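Local coordinates for protein GCN5-related N-acetyltransferase (Ralstonia eutropha JMP134, PDB 2Q0Y) that probably transfers acyl groups, most likely acetyl from acetyl-CoA, as a member of the GCN5-related N-acetyltransferase (GNAT) family, and binds zinc and magnesium ions, at residues Q84-I90 with I121-H127; G69-I73 with E115-I121. The contacts are given in a common frame with arbitrary orientation. Residues are numbered along the deposited sequence.

Interaction 1: Q84-I90 with I121-H127; sequences QDKRGYI and IAFAVLH. With MG (magnesium ion), chain C; FMT (formic acid), chain I.
This is the parallel strand pair of a beta-alpha-beta unit in the GNAT fold. The axes of extended segments 86-90 and 123-127 come within 4.4 Å at 36°. Gly88 pairs with Ala124 (CA-CA 4.1 Å) and Tyr89 with Val125 (CA-CA 5.1 Å). Gly88 N donates to Phe123 O (2.9 Å), Val125 N to Gly88 O (2.9 Å) and Ile90 N to Val125 O (3.1 Å). A CB on Gly88 would crowd Ala124 CB. Just before the strands, Gln84 OE1 accepts from Ala122 N (2.9 Å) and Gln84 NE2 bonds to Gly120 O. Water 1 donates to Gln84 OE1 and Lys86 O and accepts weakly from Phe123 N. Tyr89, chi1 t, sets CD1 3.7 Å from Val125 CG2, and its OH accepts from His127 ND1 (2.7 Å). His127, chi1 m, binds magnesium through NE2 (2.4 Å). Water 3 (O 2.1 Å from the ion) and Glu146 of both subunits also bind magnesium. Phe123 CE2 lies over one face of the Arg87 guanidinium, 3.9 Å from Arg87 CZ; Arg87 NE hydrogen-bonds to His81. Strand 63-74 flanks strand 86-95, helix 104-118 packs on Ile90, Ala124 and Leu126, and strand 123-127 pairs antiparallel with the second subunit.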
loop_
_atom_site.group_PDB
_atom_site.type_symbol
_atom_site.label_atom_id
_atom_site.label_comp_id
_atom_site.label_asym_id
_atom_site.label_seq_id
_atom_site.Cartn_x
_atom_site.Cartn_y
_atom_site.Cartn_z
ATOM N N GLN A 84 15.635 -2.402 -0.440
ATOM C CA GLN A 84 14.713 -3.453 0.005
ATOM C C GLN A 84 13.472 -3.551 -0.887
ATOM O O GLN A 84 12.858 -2.548 -1.234
ATOM C CB GLN A 84 14.270 -3.175 1.444
ATOM C CG GLN A 84 15.389 -3.231 2.454
ATOM C CD GLN A 84 14.921 -3.211 3.897
ATOM O OE1 GLN A 84 13.727 -3.104 4.177
ATOM N NE2 GLN A 84 15.875 -3.300 4.824
ATOM N N ASP A 85 13.097 -4.779 -1.220
ATOM C CA ASP A 85 11.897 -5.040 -2.008
ATOM C C ASP A 85 10.719 -5.417 -1.089
ATOM O O ASP A 85 9.950 -6.359 -1.356
ATOM C CB ASP A 85 12.156 -6.140 -3.045
ATOM C CG ASP A 85 12.574 -7.462 -2.422
ATOM O OD1 ASP A 85 12.844 -7.524 -1.194
ATOM O OD2 ASP A 85 12.653 -8.442 -3.178
ATOM N N LYS A 86 10.586 -4.663 -0.007
ATOM C CA LYS A 86 9.558 -4.912 0.996
ATOM C C LYS A 86 9.306 -3.635 1.795
ATOM O O LYS A 86 10.143 -2.714 1.808
ATOM C CB LYS A 86 9.968 -6.054 1.928
ATOM C CG LYS A 86 11.239 -5.798 2.711
ATOM C CD LYS A 86 11.815 -7.080 3.330
ATOM C CE LYS A 86 13.200 -6.841 3.968
ATOM N NZ LYS A 86 13.740 -8.085 4.634
ATOM N N ARG A 87 8.146 -3.582 2.444
ATOM C CA ARG A 87 7.900 -2.593 3.471
ATOM C C ARG A 87 7.028 -3.188 4.582
ATOM O O ARG A 87 6.318 -4.176 4.375
ATOM C CB ARG A 87 7.338 -1.284 2.887
ATOM C CG ARG A 87 6.197 -1.412 1.979
ATOM C CD ARG A 87 5.656 -0.022 1.550
ATOM N NE ARG A 87 6.564 0.766 0.711
ATOM C CZ ARG A 87 6.241 1.931 0.145
ATOM N NH1 ARG A 87 5.020 2.435 0.287
ATOM N NH2 ARG A 87 7.116 2.599 -0.586
ATOM N N GLY A 88 7.151 -2.619 5.772
ATOM C CA GLY A 88 6.317 -3.008 6.896
ATOM C C GLY A 88 4.925 -2.434 6.736
ATOM O O GLY A 88 4.741 -1.362 6.145
ATOM N N TYR A 89 3.935 -3.159 7.250
ATOM C CA TYR A 89 2.551 -2.707 7.225
ATOM C C TYR A 89 1.907 -3.003 8.584
ATOM O O TYR A 89 1.991 -4.127 9.079
ATOM C CB TYR A 89 1.755 -3.365 6.077
ATOM C CG TYR A 89 0.356 -2.794 5.980
ATOM C CD1 TYR A 89 0.170 -1.427 5.766
ATOM C CD2 TYR A 89 -0.771 -3.590 6.106
ATOM C CE1 TYR A 89 -1.082 -0.869 5.706
ATOM C CE2 TYR A 89 -2.050 -3.025 6.042
ATOM C CZ TYR A 89 -2.197 -1.660 5.851
ATOM O OH TYR A 89 -3.459 -1.039 5.773
ATOM N N ILE A 90 1.308 -1.985 9.178
ATOM C CA ILE A 90 0.610 -2.103 10.451
ATOM C C ILE A 90 -0.880 -1.967 10.185
ATOM O O ILE A 90 -1.308 -1.095 9.431
ATOM C CB ILE A 90 1.092 -1.029 11.468
ATOM C CG1 ILE A 90 2.581 -1.232 11.758
ATOM C CG2 ILE A 90 0.255 -1.068 12.756
ATOM C CD1 ILE A 90 3.190 -0.207 12.658
ATOM N N ILE A 121 13.735 -4.065 8.716
ATOM C CA ILE A 121 12.856 -3.419 7.740
ATOM C C ILE A 121 13.123 -1.933 7.717
ATOM O O ILE A 121 13.115 -1.287 8.764
ATOM C CB ILE A 121 11.380 -3.645 8.110
ATOM C CG1 ILE A 121 11.056 -5.144 8.173
ATOM C CG2 ILE A 121 10.433 -2.920 7.150
ATOM C CD1 ILE A 121 11.319 -5.894 6.900
ATOM N N ALA A 122 13.372 -1.387 6.525
ATOM C CA ALA A 122 13.732 0.032 6.374
ATOM C C ALA A 122 12.573 1.013 6.587
ATOM O O ALA A 122 12.771 2.097 7.123
ATOM C CB ALA A 122 14.346 0.265 4.992
ATOM N N PHE A 123 11.372 0.632 6.167
ATOM C CA PHE A 123 10.272 1.596 6.000
ATOM C C PHE A 123 8.956 0.888 6.249
ATOM O O PHE A 123 8.800 -0.274 5.863
ATOM C CB PHE A 123 10.342 2.132 4.565
ATOM C CG PHE A 123 9.417 3.278 4.259
ATOM C CD1 PHE A 123 9.661 4.546 4.765
ATOM C CD2 PHE A 123 8.333 3.095 3.412
ATOM C CE1 PHE A 123 8.823 5.604 4.436
ATOM C CE2 PHE A 123 7.508 4.168 3.081
ATOM C CZ PHE A 123 7.766 5.406 3.599
ATOM N N ALA A 124 8.013 1.587 6.872
ATOM C CA ALA A 124 6.697 1.022 7.152
ATOM C C ALA A 124 5.590 2.019 6.859
ATOM O O ALA A 124 5.814 3.253 6.864
ATOM C CB ALA A 124 6.628 0.588 8.603
ATOM N N VAL A 125 4.400 1.476 6.622
ATOM C CA VAL A 125 3.209 2.274 6.348
ATOM C C VAL A 125 2.028 1.718 7.133
ATOM O O VAL A 125 2.073 0.600 7.635
ATOM C CB VAL A 125 2.855 2.335 4.835
ATOM C CG1 VAL A 125 3.968 3.024 4.024
ATOM C CG2 VAL A 125 2.576 0.963 4.285
ATOM N N LEU A 126 0.995 2.541 7.271
ATOM C CA LEU A 126 -0.263 2.156 7.916
ATOM C C LEU A 126 -1.352 3.019 7.304
ATOM O O LEU A 126 -1.044 4.033 6.688
ATOM C CB LEU A 126 -0.184 2.355 9.446
ATOM C CG LEU A 126 0.104 3.737 10.047
ATOM C CD1 LEU A 126 -1.111 4.674 10.046
ATOM C CD2 LEU A 126 0.632 3.575 11.466
ATOM N N HIS A 127 -2.613 2.621 7.453
ATOM C CA HIS A 127 -3.729 3.483 7.074
ATOM C C HIS A 127 -4.453 3.893 8.337
ATOM O O HIS A 127 -4.981 3.045 9.069
ATOM C CB HIS A 127 -4.654 2.773 6.104
ATOM C CG HIS A 127 -4.036 2.540 4.763
ATOM N ND1 HIS A 127 -3.423 1.356 4.428
ATOM C CD2 HIS A 127 -3.942 3.336 3.673
ATOM C CE1 HIS A 127 -2.978 1.429 3.185
ATOM N NE2 HIS A 127 -3.267 2.626 2.711
HETATM MG MG MG C . -1.379 2.282 1.308
HETATM C C FMT I . 16.974 -6.995 6.301
HETATM O O1 FMT I . 17.554 -5.902 6.268
HETATM O O2 FMT I . 15.819 -7.132 5.876
HETATM O O HOH W 1 11.462 -1.402 3.838
HETATM O O HOH W 2 -3.488 -0.025 8.370
HETATM O O HOH W 3 -0.497 0.510 0.520
#

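Interaction 2: G69-I73 with E115-I121; sequences GLMVI and EFAERGI
The Phe116 side chain packs between helix and strand, touching Leu70 and Val72, where helix 104-118 meets strand 63-74 of the GNAT sheet. The strand is extended, and Leu70 and Val72 point toward the helix while Met71, a selenomethionine, points away. Phe116, chi1 m, brings CZ to 3.9 Å from Leu70 CB and CE1 to 4.2 Å from Val72 CG2. Phe116 CE1 also lies 3.4 Å from Met71 O. Further along, Val72 CG1 meets Ile121 CD1 at 3.7 Å. The helix ends in a Schellman motif: Gly120 has positive phi (71°), Ile121 N bonds to Phe116 O (3.0 Å) and Gly120 N to Ala117 O (3.0 Å). This turn brings Ile121 back toward the sheet. Leu70, chi1 p and chi2 p, sets CD2 4.0 Å from Glu115 CG and CD1 over one face of the Arg119 guanidinium, 4.2 Å from Arg119 CZ. Phe54 and Trp56 of strand 54-60 border this patch. Arg119 is held by a salt bridge, with its NE 2.8 Å from Glu115 OE2.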
loop_
_atom_site.group_PDB
_atom_site.type_symbol
_atom_site.label_atom_id
_atom_site.label_comp_id
_atom_site.label_asym_id
_atom_site.label_seq_id
_atom_site.Cartn_x
_atom_site.Cartn_y
_atom_site.Cartn_z
ATOM N N GLY A 69 -1.847 -5.715 14.431
ATOM C CA GLY A 69 -1.394 -6.628 13.386
ATOM C C GLY A 69 -0.222 -6.036 12.629
ATOM O O GLY A 69 -0.131 -4.812 12.475
ATOM N N LEU A 70 0.652 -6.900 12.121
ATOM C CA LEU A 70 1.768 -6.466 11.294
ATOM C C LEU A 70 2.099 -7.485 10.211
ATOM O O LEU A 70 1.951 -8.686 10.396
ATOM C CB LEU A 70 3.006 -6.145 12.147
ATOM C CG LEU A 70 3.766 -7.228 12.891
ATOM C CD1 LEU A 70 4.910 -7.861 12.053
ATOM C CD2 LEU A 70 4.349 -6.637 14.201
HETATM N N MSE A 71 2.519 -6.954 9.075
HETATM C CA MSE A 71 2.912 -7.733 7.922
HETATM C C MSE A 71 4.144 -7.094 7.326
HETATM O O MSE A 71 4.429 -5.927 7.571
HETATM C CB MSE A 71 1.792 -7.736 6.888
HETATM C CG MSE A 71 0.448 -8.196 7.430
HETATM SE SE MSE A 71 -0.916 -7.975 6.080
HETATM C CE MSE A 71 -0.414 -9.378 5.182
ATOM N N VAL A 72 4.892 -7.886 6.575
ATOM C CA VAL A 72 5.977 -7.365 5.749
ATOM C C VAL A 72 5.531 -7.695 4.334
ATOM O O VAL A 72 5.449 -8.867 3.959
ATOM C CB VAL A 72 7.319 -8.007 6.097
ATOM C CG1 VAL A 72 8.426 -7.496 5.179
ATOM C CG2 VAL A 72 7.668 -7.724 7.547
ATOM N N ILE A 73 5.177 -6.670 3.572
ATOM C CA ILE A 73 4.612 -6.871 2.249
ATOM C C ILE A 73 5.652 -6.681 1.166
ATOM O O ILE A 73 6.578 -5.876 1.310
ATOM C CB ILE A 73 3.397 -5.981 2.013
ATOM C CG1 ILE A 73 3.763 -4.508 2.036
ATOM C CG2 ILE A 73 2.349 -6.257 3.110
ATOM C CD1 ILE A 73 2.592 -3.584 1.707
ATOM N N GLU A 115 9.499 -4.719 16.337
ATOM C CA GLU A 115 9.512 -5.961 15.582
ATOM C C GLU A 115 10.043 -5.716 14.169
ATOM O O GLU A 115 10.885 -6.460 13.691
ATOM C CB GLU A 115 8.119 -6.587 15.560
ATOM C CG GLU A 115 8.052 -7.894 14.837
ATOM C CD GLU A 115 8.796 -9.013 15.555
ATOM O OE1 GLU A 115 8.977 -8.918 16.778
ATOM O OE2 GLU A 115 9.201 -9.991 14.872
ATOM N N PHE A 116 9.589 -4.644 13.520
ATOM C CA PHE A 116 10.124 -4.278 12.206
ATOM C C PHE A 116 11.635 -4.003 12.278
ATOM O O PHE A 116 12.389 -4.415 11.399
ATOM C CB PHE A 116 9.415 -3.040 11.629
ATOM C CG PHE A 116 8.004 -3.283 11.164
ATOM C CD1 PHE A 116 7.617 -4.487 10.575
ATOM C CD2 PHE A 116 7.066 -2.281 11.292
ATOM C CE1 PHE A 116 6.320 -4.685 10.154
ATOM C CE2 PHE A 116 5.748 -2.484 10.870
ATOM C CZ PHE A 116 5.389 -3.688 10.301
ATOM N N ALA A 117 12.074 -3.335 13.339
ATOM C CA ALA A 117 13.500 -3.047 13.523
ATOM C C ALA A 117 14.320 -4.335 13.660
ATOM O O ALA A 117 15.367 -4.476 13.046
ATOM C CB ALA A 117 13.731 -2.153 14.694
ATOM N N GLU A 118 13.833 -5.255 14.482
ATOM C CA GLU A 118 14.448 -6.564 14.656
ATOM C C GLU A 118 14.574 -7.304 13.326
ATOM O O GLU A 118 15.568 -8.000 13.091
ATOM C CB GLU A 118 13.609 -7.390 15.635
ATOM C CG GLU A 118 14.071 -8.823 15.847
ATOM C CD GLU A 118 13.105 -9.603 16.738
ATOM O OE1 GLU A 118 11.941 -9.211 16.821
ATOM O OE2 GLU A 118 13.506 -10.587 17.374
ATOM N N ARG A 119 13.574 -7.139 12.468
ATOM C CA ARG A 119 13.542 -7.784 11.170
ATOM C C ARG A 119 14.329 -7.018 10.099
ATOM O O ARG A 119 14.392 -7.457 8.946
ATOM C CB ARG A 119 12.086 -8.002 10.738
ATOM C CG ARG A 119 11.321 -8.974 11.630
ATOM C CD ARG A 119 9.886 -9.080 11.165
ATOM N NE ARG A 119 9.086 -9.929 12.041
ATOM C CZ ARG A 119 8.011 -10.612 11.668
ATOM N NH1 ARG A 119 7.597 -10.593 10.405
ATOM N NH2 ARG A 119 7.341 -11.324 12.567
ATOM N N GLY A 120 14.927 -5.884 10.466
ATOM C CA GLY A 120 15.761 -5.113 9.531
ATOM C C GLY A 120 14.986 -4.421 8.434
ATOM O O GLY A 120 15.518 -4.183 7.340
ATOM N N ILE A 121 13.735 -4.065 8.716
ATOM C CA ILE A 121 12.856 -3.419 7.740
ATOM C C ILE A 121 13.123 -1.933 7.717
ATOM O O ILE A 121 13.115 -1.287 8.764
ATOM C CB ILE A 121 11.380 -3.645 8.110
ATOM C CG1 ILE A 121 11.056 -5.144 8.173
ATOM C CG2 ILE A 121 10.433 -2.920 7.150
ATOM C CD1 ILE A 121 11.319 -5.894 6.900
HETATM O O HOH W 4 4.660 -10.600 10.121
#

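Ile121 belongs to both contacts. It ends the turn after helix 104-118 in interaction 2 and leads into strand 123-127 in interaction 1. Strands 63-74 and 86-95 are antiparallel neighbours in one sheet, and Tyr89 N lies 2.8 Å from Met71 O, a probable hydrogen bond between the two contacts. Phe116 CZ packs 3.4 Å from Tyr89 N. Gln84 NE2 reaches Gly120 O at 2.7 Å, another probable hydrogen bond, which ties the loop just before strand 86-95 to the Schellman turn. The centres of interactions 1 and 2 are about 7 Å apart. The magnesium site belongs to interaction 1; the side chain of Met71 is about 11 Å from the ion.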